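Local coordinates for protein desulfoferrodoxin (rbo) (Treponema pallidum subsp. pallidum str. Nichols, PDB 1Y07) that reduces superoxide at a protein-bound iron centre, as a class III superoxide reductase, at the interface of chains A and B. Residues are numbered along the deposited sequence; one frame, centred on the assembly and turned at random. Chains: chain A/B, desulfoferrodoxin (rbo).

Both contacts belong to one two-fold interface between copies A and B, and the centres of their C-alpha atoms lie about 19 Å apart. No residue is shared. Contact 1 uses the N-terminal region: strand 17-20 of chain A pairs with strand 16-20 of chain B, flanked by phenylalanine packing. Contact 2 lies in the iron-binding desulfoferrodoxin region, where strand 89-93 of A meets strand 88-93 of B at the two-fold axis, with the end of strand 101-105 at the tip of each glutamine side chain. Antiparallel bridges at both places tie the two parts of each chain to the partner, consistent with a dimer, although the structure alone does not prove one in solution.

Contact 1: the interface of chains A and B. Residues chain A 8, 19-20, 22-23, 26; chain B 16-17, 30.
An antiparallel strand pairing between the N-terminal regions of the two chains, strand 17-20 of A beside strand 16-20 of B, forms this contact: A:Met20 bridges B:Phe16 and A:Gly19 bridges B:Phe17. The amide A:Met20 N donates to the carbonyl B:Phe16 O at 2.9 Å, nearly head-on to the carbonyl, with a C=O...donor angle of 176°. In return B:Phe16 N donates to A:Met20 O at 3.1 Å. B:Phe16 and B:Phe17, neighbours in the strand, send their rings to opposite faces of the pairing. B:Phe16 has CG wedged between its backbone N and carbonyl carbon (chi1 49°), which turns the ring toward A:Met20; the bent thioether chain of the latter lies over one face, with CB offset toward the rim. The sulfur A:Met20 SD comes within 3.3 Å of B:Phe16 CE1, while the still shorter approach of the terminal methyl is doubtful. B:Phe17 carries its ring into a pocket of chain A lined by A:Phe8, A:Gly19, A:Ala22 and A:Ser26. The methyl A:Ala22 CB meets the far rim of this ring, 3.4 Å from B:Phe17 CE2. A:Phe8 approaches obliquely, its CE1 in the plane of the B:Phe17 ring and at its edge, 3.7 Å from CE2. Further along, the proline ring of A:Pro23 rests against the thiol sulfur of B:Cys30, CD to SG 3.8 Å. The hydroxyl A:Ser26 OG donates to A:Pro23 O at 2.7 Å, in the carbonyl plane and on a lone pair; this holds OG beside the partner chain, 3.6 Å from B:Cys30 CB.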
# COMPACT_ATOMS: atom_id res chain seq x y z
N PHE A 8 -7.28 4.15 -7.90
CA PHE A 8 -8.24 3.66 -8.92
C PHE A 8 -9.28 2.79 -8.18
O PHE A 8 -8.94 1.78 -7.57
CB PHE A 8 -7.49 2.86 -9.94
CG PHE A 8 -6.35 3.64 -10.57
CD1 PHE A 8 -5.11 3.76 -9.94
CD2 PHE A 8 -6.54 4.23 -11.85
CE1 PHE A 8 -4.07 4.52 -10.55
CE2 PHE A 8 -5.50 4.97 -12.46
CZ PHE A 8 -4.27 5.11 -11.82
N GLY A 19 -1.77 3.39 -7.34
CA GLY A 19 -0.71 3.67 -8.26
C GLY A 19 0.41 4.46 -7.66
O GLY A 19 0.18 5.28 -6.81
N MET A 20 1.62 4.10 -8.04
CA MET A 20 2.86 4.73 -7.59
C MET A 20 3.55 5.20 -8.87
O MET A 20 3.96 4.40 -9.66
CB MET A 20 3.70 3.75 -6.79
CG MET A 20 3.16 3.57 -5.37
SD MET A 20 3.29 1.90 -4.64
CE MET A 20 2.24 0.90 -5.92
N ALA A 22 2.10 6.57 -11.40
CA ALA A 22 1.32 6.22 -12.56
C ALA A 22 1.23 7.39 -13.53
O ALA A 22 0.96 8.53 -13.10
CB ALA A 22 -0.07 5.80 -12.14
N PRO A 23 1.43 7.12 -14.83
CA PRO A 23 1.28 8.16 -15.84
C PRO A 23 -0.13 8.70 -15.80
O PRO A 23 -1.09 7.92 -15.59
CB PRO A 23 1.53 7.43 -17.18
CG PRO A 23 2.30 6.19 -16.86
CD PRO A 23 1.85 5.84 -15.42
N SER A 26 -3.46 6.81 -17.17
CA SER A 26 -3.49 5.37 -16.94
C SER A 26 -4.94 4.94 -16.72
O SER A 26 -5.73 5.69 -16.13
CB SER A 26 -2.73 5.01 -15.66
OG SER A 26 -1.35 5.22 -15.80
N PHE B 16 4.55 1.48 -10.55
CA PHE B 16 3.77 0.28 -10.57
C PHE B 16 2.42 0.50 -9.92
O PHE B 16 2.12 1.57 -9.38
CB PHE B 16 4.51 -0.86 -9.83
CG PHE B 16 5.02 -0.47 -8.49
CD1 PHE B 16 4.44 -0.94 -7.36
CD2 PHE B 16 6.13 0.37 -8.36
CE1 PHE B 16 4.94 -0.58 -6.12
CE2 PHE B 16 6.61 0.74 -7.12
CZ PHE B 16 6.01 0.26 -6.00
N PHE B 17 1.61 -0.54 -9.98
CA PHE B 17 0.31 -0.56 -9.36
C PHE B 17 0.15 -1.76 -8.48
O PHE B 17 0.62 -2.84 -8.79
CB PHE B 17 -0.80 -0.56 -10.41
CG PHE B 17 -0.65 0.55 -11.43
CD1 PHE B 17 0.35 0.46 -12.43
CD2 PHE B 17 -1.48 1.66 -11.40
CE1 PHE B 17 0.47 1.46 -13.36
CE2 PHE B 17 -1.36 2.67 -12.35
CZ PHE B 17 -0.36 2.58 -13.29
N CYS B 30 -0.95 1.79 -19.55
CA CYS B 30 -0.16 2.85 -18.94
C CYS B 30 1.03 3.17 -19.88
O CYS B 30 2.03 2.46 -19.93
CB CYS B 30 0.15 2.41 -17.46
SG CYS B 30 1.80 2.36 -16.82

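Contact 2: the interface of chains A and B. Residues chain A 89-90, 105, 110; chain B 89-90, 92, 105.
With CG beside the backbone N in both copies (chi1 -56° in A:Gln90, -54° in B:Gln90) and the chains extended beyond it, the two glutamines run side by side in the same direction and stack their amides. The amide planes are 4° apart, and A:Gln90 CD lies 3.4 Å from B:Gln90 CD; this is face-to-face packing, with no hydrogen bond between the two amides. Each amide is instead fixed within its own chain: A:Gln90 NE2 donates to A:Ala105 O at 2.9 Å, and B:Gln90 repeats this with B:Ala105. The acceptor lies near the glutamine amide plane, but the donor stands above the plane of the alanine carbonyl. Water adds polar links between the chains. Water 1 joins A:Gln90 OE1 and A:Ala105 N to B:Ala105 O, the last at 2.8 Å, and water 2 connects A:Ile89 O with B:Gln90 OE1. The methyls of A:Ala105 and B:Ala105 touch, CB to CB 3.7 Å. At the margin A:Asp110 and B:Lys92 approach from opposite directions. Their charged atoms, A:Asp110 OD2 and B:Lys92 NZ, are 4.2 Å apart, with no direct salt bridge; water 3 bonds to both, and the opposite charges may still attract across this gap. The antiparallel bridge of A:Gln90 with B:Gln90 places the contact on the two-fold axis, where strand 89-93 of A meets strand 88-93 of B and the last residue of strand 101-105 in each chain receives the amide of that chain's Gln90.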
# COMPACT_ATOMS: atom_id res chain seq x y z
N ILE A 89 4.54 3.35 2.22
CA ILE A 89 3.13 3.58 2.15
C ILE A 89 2.39 2.54 3.02
O ILE A 89 2.88 1.42 3.23
CB ILE A 89 2.57 3.64 0.70
CG1 ILE A 89 2.72 2.31 -0.03
CG2 ILE A 89 3.21 4.78 -0.05
CD1 ILE A 89 1.85 2.28 -1.27
N GLN A 90 1.24 2.95 3.52
CA GLN A 90 0.30 2.09 4.21
C GLN A 90 -1.12 2.36 3.83
O GLN A 90 -1.48 3.46 3.51
CB GLN A 90 0.46 2.28 5.76
CG GLN A 90 1.85 2.05 6.25
CD GLN A 90 1.86 1.80 7.73
OE1 GLN A 90 1.09 1.01 8.26
NE2 GLN A 90 2.82 2.45 8.46
N ALA A 105 1.41 2.30 12.55
CA ALA A 105 2.70 2.27 13.24
C ALA A 105 3.86 2.40 12.28
O ALA A 105 3.83 1.90 11.17
CB ALA A 105 2.83 0.96 14.08
N ASP A 110 11.38 6.26 10.30
CA ASP A 110 10.35 6.79 9.43
C ASP A 110 9.67 8.04 10.01
O ASP A 110 9.86 8.39 11.21
CB ASP A 110 9.37 5.67 9.22
CG ASP A 110 8.62 5.82 7.88
OD1 ASP A 110 8.85 6.84 7.16
OD2 ASP A 110 7.77 4.97 7.47
N ILE B 89 -2.16 -3.07 4.55
CA ILE B 89 -1.02 -3.38 3.67
C ILE B 89 0.02 -2.29 3.90
O ILE B 89 -0.32 -1.15 4.28
CB ILE B 89 -1.38 -3.49 2.14
CG1 ILE B 89 -1.92 -2.18 1.57
CG2 ILE B 89 -2.27 -4.70 1.89
CD1 ILE B 89 -2.08 -2.20 0.11
N GLN B 90 1.27 -2.64 3.64
CA GLN B 90 2.38 -1.70 3.63
C GLN B 90 3.32 -2.03 2.48
O GLN B 90 3.41 -3.16 2.04
CB GLN B 90 3.22 -1.81 4.89
CG GLN B 90 2.38 -1.67 6.11
CD GLN B 90 3.23 -1.31 7.39
OE1 GLN B 90 4.11 -0.52 7.30
NE2 GLN B 90 2.90 -1.93 8.52
N LYS B 92 7.38 -0.80 1.29
CA LYS B 92 8.57 0.03 1.38
C LYS B 92 9.55 -0.35 0.29
O LYS B 92 9.86 -1.54 0.09
CB LYS B 92 9.27 -0.19 2.76
CG LYS B 92 8.50 0.37 3.95
CD LYS B 92 9.23 0.21 5.29
CE LYS B 92 8.71 1.14 6.36
NZ LYS B 92 9.47 1.09 7.55
N ALA B 105 6.44 -1.68 11.00
CA ALA B 105 5.79 -1.64 12.30
C ALA B 105 4.29 -1.82 12.24
O ALA B 105 3.64 -1.31 11.27
CB ALA B 105 6.13 -0.30 12.95
O HOH W 1 1.19 -0.05 10.81
O HOH W 2 5.17 1.16 5.26
O HOH W 3 7.52 2.65 9.00